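Local structure of centrosomal protein of 192 kDa (Homo sapiens, 6FVI) at residues P62-G67 with A112-V117. The protein acts, through a chain that includes this PapD-like (ASH) domain 7, as a centrosomal scaffold activating AURKA and PLK1, required for mitotic centrosome maturation and bipolar spindle assembly. Residues are numbered along the deposited sequence; the frame is centred on the assembly and turned at random. Where two conformers were deposited one is given.
Sequences PPYVKG and AQFWDV
Tyr64 and Ala112 form an antiparallel hydrogen-bonded pair: Tyr64 N donates to Ala112 O and Ala112 N to Tyr64 O, both at 2.9 Å. The same Ala112 O also receives a CA-H...O contact from Pro63 CA at 3.2 Å.

Apolar contacts centre on the phenol ring. Chi1 of 61° sets Tyr64 CG between the backbone N and the carbonyl carbon. One ring face lies over Ala112, whose CB makes a CH-pi contact 3.9 Å from the centroid and 29° off the normal. Tyr64 CE1 meets Phe114 CE2 at 3.7 Å; the ring planes are nearly parallel, at 21°, but barely overlap. Replacing Tyr64 with an alanine would probably remove the face packed on Ala112 CB and the ring carbon and hydroxyl beside Phe114 CE2, opening a gap there.

The extended Gln113 side chain runs alongside Pro63, its NE2 3.5 Å from Pro63 CD. NE2 ties strand 109-121 to the backbone carbonyl of Ala61 on strand 53-66, while OE1 accepts a weak bond from Trp115 NE1.

Backbone bonds thus set the register locally at Tyr64 and Ala112 in this PapD-like beta domain, whereas the Tyr64 ring is held against its partners by dispersion rather than polar bonds.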
loop_
_atom_site.group_PDB
_atom_site.type_symbol
_atom_site.label_atom_id
_atom_site.label_comp_id
_atom_site.label_asym_id
_atom_site.label_seq_id
_atom_site.Cartn_x
_atom_site.Cartn_y
_atom_site.Cartn_z
ATOM N N PRO A 62 12.899 1.226 2.972
ATOM C CA PRO A 62 13.186 -0.171 2.625
ATOM C C PRO A 62 12.489 -1.126 3.585
ATOM O O PRO A 62 12.078 -0.745 4.675
ATOM C CB PRO A 62 14.712 -0.264 2.746
ATOM C CG PRO A 62 15.160 1.133 2.442
ATOM C CD PRO A 62 14.145 1.992 3.151
ATOM N N PRO A 63 12.375 -2.387 3.213
ATOM C CA PRO A 63 11.769 -3.343 4.144
ATOM C C PRO A 63 12.488 -3.366 5.463
ATOM O O PRO A 63 13.721 -3.257 5.503
ATOM C CB PRO A 63 11.944 -4.692 3.416
ATOM C CG PRO A 63 12.149 -4.336 1.978
ATOM C CD PRO A 63 12.889 -3.056 2.003
ATOM N N TYR A 64 11.732 -3.549 6.524
ATOM C CA TYR A 64 12.279 -3.759 7.838
ATOM C C TYR A 64 12.066 -5.196 8.233
ATOM O O TYR A 64 11.030 -5.806 7.919
ATOM C CB TYR A 64 11.709 -2.757 8.873
ATOM C CG TYR A 64 10.223 -2.804 9.080
ATOM C CD1 TYR A 64 9.356 -2.122 8.222
ATOM C CD2 TYR A 64 9.663 -3.488 10.136
ATOM C CE1 TYR A 64 7.993 -2.137 8.423
ATOM C CE2 TYR A 64 8.306 -3.523 10.351
ATOM C CZ TYR A 64 7.467 -2.823 9.488
ATOM O OH TYR A 64 6.107 -2.837 9.666
ATOM N N VAL A 65 13.078 -5.792 8.881
ATOM C CA VAL A 65 13.146 -7.229 9.017
ATOM C C VAL A 65 13.570 -7.595 10.428
ATOM O O VAL A 65 14.574 -7.092 10.943
ATOM C CB VAL A 65 14.117 -7.840 7.996
ATOM C CG1 VAL A 65 13.924 -9.347 7.927
ATOM C CG2 VAL A 65 13.920 -7.206 6.628
ATOM N N LYS A 66 12.836 -8.511 11.034
ATOM C CA LYS A 66 13.157 -8.952 12.383
ATOM C C LYS A 66 13.429 -10.443 12.324
ATOM O O LYS A 66 13.021 -11.166 11.406
ATOM C CB LYS A 66 12.027 -8.598 13.362
ATOM C CG LYS A 66 10.729 -9.353 13.166
ATOM C CD LYS A 66 9.604 -8.906 14.091
ATOM C CE LYS A 66 8.271 -9.334 13.491
ATOM N NZ LYS A 66 7.084 -8.571 13.970
ATOM N N GLY A 67 14.142 -10.909 13.334
ATOM C CA GLY A 67 14.467 -12.311 13.387
ATOM C C GLY A 67 15.525 -12.737 12.413
ATOM O O GLY A 67 15.615 -13.920 12.092
ATOM N N ALA A 112 8.602 -6.690 6.537
ATOM C CA ALA A 112 7.439 -5.851 6.320
ATOM C C ALA A 112 7.892 -4.573 5.652
ATOM O O ALA A 112 9.068 -4.217 5.660
ATOM C CB ALA A 112 6.697 -5.579 7.618
ATOM N N GLN A 113 6.926 -3.848 5.084
ATOM C CA GLN A 113 7.241 -2.607 4.408
ATOM C C GLN A 113 5.967 -1.787 4.255
ATOM O O GLN A 113 4.907 -2.330 3.933
ATOM C CB GLN A 113 7.863 -2.871 3.037
ATOM C CG GLN A 113 8.495 -1.647 2.403
ATOM C CD GLN A 113 9.189 -1.992 1.106
ATOM O OE1 GLN A 113 8.824 -2.952 0.418
ATOM N NE2 GLN A 113 10.169 -1.188 0.759
ATOM N N PHE A 114 6.100 -0.478 4.447
ATOM C CA PHE A 114 5.020 0.458 4.223
ATOM C C PHE A 114 5.116 1.091 2.853
ATOM O O PHE A 114 6.207 1.453 2.415
ATOM C CB PHE A 114 5.043 1.564 5.292
ATOM C CG PHE A 114 4.699 1.067 6.673
ATOM C CD1 PHE A 114 3.364 0.760 6.991
ATOM C CD2 PHE A 114 5.669 0.852 7.629
ATOM C CE1 PHE A 114 3.033 0.281 8.254
ATOM C CE2 PHE A 114 5.325 0.409 8.889
ATOM C CZ PHE A 114 4.020 0.134 9.211
ATOM N N TRP A 115 3.960 1.234 2.205
ATOM C CA TRP A 115 3.837 1.814 0.871
ATOM C C TRP A 115 2.701 2.829 0.852
ATOM O O TRP A 115 1.797 2.806 1.699
ATOM C CB TRP A 115 3.502 0.696 -0.130
ATOM C CG TRP A 115 4.598 -0.253 -0.419
ATOM C CD1 TRP A 115 5.121 -1.201 0.404
ATOM C CD2 TRP A 115 5.321 -0.358 -1.655
ATOM N NE1 TRP A 115 6.135 -1.870 -0.230
ATOM C CE2 TRP A 115 6.272 -1.383 -1.497
ATOM C CE3 TRP A 115 5.259 0.307 -2.870
ATOM C CZ2 TRP A 115 7.154 -1.765 -2.518
ATOM C CZ3 TRP A 115 6.127 -0.067 -3.876
ATOM C CH2 TRP A 115 7.066 -1.092 -3.691
ATOM N N ASP A 116 2.760 3.709 -0.125
ATOM C CA ASP A 116 1.569 4.456 -0.411
ATOM C C ASP A 116 1.291 4.560 -1.862
ATOM O O ASP A 116 2.124 4.315 -2.727
ATOM C CB ASP A 116 1.560 5.825 0.228
ATOM C CG ASP A 116 2.495 6.793 -0.396
ATOM O OD1 ASP A 116 3.149 6.485 -1.392
ATOM O OD2 ASP A 116 2.541 7.928 0.116
ATOM N N VAL A 117 0.033 4.839 -2.135
ATOM C CA VAL A 117 -0.436 5.199 -3.459
ATOM C C VAL A 117 -0.728 6.672 -3.443
ATOM O O VAL A 117 -1.444 7.149 -2.580
ATOM C CB VAL A 117 -1.728 4.476 -3.804
ATOM C CG1 VAL A 117 -2.061 4.719 -5.274
ATOM C CG2 VAL A 117 -1.671 2.999 -3.451
#